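PDB 1TZ7: 4-alpha-glucanotransferase from Aquifex aeolicus, which is an amylomaltase, also called disproportionating enzyme, a member of the 4-alpha-glucanotransferase family built around a parallel (beta/alpha)8 barrel. Local coordinates for residues Ile455-Gln458 and Asp459-Asn462. Sequence-based numbering, arbitrary orientation.
Sequences IQMQ and DLLN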
loop_
_atom_site.group_PDB
_atom_site.type_symbol
_atom_site.label_atom_id
_atom_site.label_comp_id
_atom_site.label_asym_id
_atom_site.label_seq_id
_atom_site.Cartn_x
_atom_site.Cartn_y
_atom_site.Cartn_z
ATOM N N ILE A 455 -7.250 13.117 4.692
ATOM C CA ILE A 455 -8.075 12.658 5.810
ATOM C C ILE A 455 -8.289 11.152 5.688
ATOM O O ILE A 455 -8.749 10.678 4.663
ATOM C CB ILE A 455 -9.450 13.372 5.775
ATOM C CG1 ILE A 455 -9.268 14.895 5.696
ATOM C CG2 ILE A 455 -10.281 12.999 6.992
ATOM C CD1 ILE A 455 -10.509 15.633 5.243
ATOM N N GLN A 456 -7.969 10.402 6.742
ATOM C CA GLN A 456 -8.352 8.995 6.785
ATOM C C GLN A 456 -9.871 8.886 6.852
ATOM O O GLN A 456 -10.520 9.634 7.572
ATOM C CB GLN A 456 -7.705 8.261 7.979
ATOM C CG GLN A 456 -7.563 6.746 7.732
ATOM C CD GLN A 456 -6.969 5.975 8.914
ATOM O OE1 GLN A 456 -6.702 4.776 8.799
ATOM N NE2 GLN A 456 -6.770 6.653 10.036
ATOM N N MET A 457 -10.429 7.954 6.090
ATOM C CA MET A 457 -11.879 7.865 5.930
ATOM C C MET A 457 -12.563 7.714 7.285
ATOM O O MET A 457 -13.613 8.293 7.517
ATOM C CB MET A 457 -12.249 6.691 5.020
ATOM C CG MET A 457 -13.734 6.611 4.687
ATOM S SD MET A 457 -14.294 8.020 3.695
ATOM C CE MET A 457 -15.882 7.433 3.154
ATOM N N GLN A 458 -11.943 6.940 8.180
ATOM C CA GLN A 458 -12.502 6.687 9.516
ATOM C C GLN A 458 -12.687 7.985 10.308
ATOM O O GLN A 458 -13.597 8.092 11.136
ATOM C CB GLN A 458 -11.588 5.735 10.308
ATOM C CG GLN A 458 -11.564 4.305 9.780
ATOM C CD GLN A 458 -10.377 4.041 8.866
ATOM O OE1 GLN A 458 -10.086 4.836 7.981
ATOM N NE2 GLN A 458 -9.694 2.928 9.085
ATOM N N ASP A 459 -11.813 8.959 10.065
ATOM C CA ASP A 459 -11.912 10.269 10.718
ATOM C C ASP A 459 -13.071 11.084 10.143
ATOM O O ASP A 459 -13.799 11.754 10.879
ATOM C CB ASP A 459 -10.603 11.046 10.560
ATOM C CG ASP A 459 -9.441 10.388 11.284
ATOM O OD1 ASP A 459 -9.686 9.576 12.207
ATOM O OD2 ASP A 459 -8.249 10.621 10.998
ATOM N N LEU A 460 -13.236 11.019 8.826
ATOM C CA LEU A 460 -14.374 11.649 8.159
ATOM C C LEU A 460 -15.690 11.122 8.733
ATOM O O LEU A 460 -16.661 11.869 8.877
ATOM C CB LEU A 460 -14.323 11.378 6.653
ATOM C CG LEU A 460 -14.751 12.512 5.711
ATOM C CD1 LEU A 460 -15.033 11.954 4.322
ATOM C CD2 LEU A 460 -15.961 13.263 6.237
ATOM N N LEU A 461 -15.710 9.830 9.062
ATOM C CA LEU A 461 -16.921 9.172 9.552
ATOM C C LEU A 461 -17.011 9.214 11.079
ATOM O O LEU A 461 -17.967 8.697 11.669
ATOM C CB LEU A 461 -16.959 7.718 9.066
ATOM C CG LEU A 461 -17.010 7.542 7.536
ATOM C CD1 LEU A 461 -16.912 6.076 7.152
ATOM C CD2 LEU A 461 -18.277 8.158 6.965
ATOM N N ASN A 462 -16.014 9.825 11.716
ATOM C CA ASN A 462 -16.015 10.004 13.177
ATOM C C ASN A 462 -16.085 8.657 13.929
ATOM O O ASN A 462 -16.896 8.481 14.845
ATOM C CB ASN A 462 -17.181 10.922 13.602
ATOM C CG ASN A 462 -16.861 11.742 14.848
ATOM O OD1 ASN A 462 -15.711 11.817 15.280
ATOM N ND2 ASN A 462 -17.883 12.359 15.425
#
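M457 swings CG to the far side from its main-chain nitrogen (chi1 -174°) and then bends at chi2, which lays the thioether along the two leucines one turn ahead, while chi1 of -65° sets the carboxylate of D459 next to the backbone N and on the side of Q456. Both residues belong to a short helix, 457-460, that springs directly from strand 452-456, the eighth in order around the parallel (beta/alpha)8 barrel, and the step from strand to helix shows how one carbonyl can serve as a helix start. Q456, at the N-cap position, offers its O to two amides. The N of L460 comes to 3.3 Å from Q456 O in the carbonyl plane, along a fairly straight N-H bond. The N of D459 is closer to that oxygen, at 2.9 Å, but sits above the plane and bends more. One residue on, M457 O accepts from L461 N at 3.0 Å.

Side chains fill in around this frame. I455 CG2 reaches forward from the strand end to D459 CB, 4.1 Å away, and I442 of helix 437-447 packs on the same isoleucine. D459 OD2 is hydrogen-bonded to T401 OG1 and S402 OG, just after the neighbouring strand 397-400, and OD1 to the backbone N of I409, where helix 409-414 begins. A Schellman motif follows, with N462, at positive phi, the first residue to leave helical geometry; its side chain bonds N438. On the apolar flank M457 forks its contacts: SD lies 4.1 Å from L460 CD1, and CG lies 4.1 Å from L461 CD1.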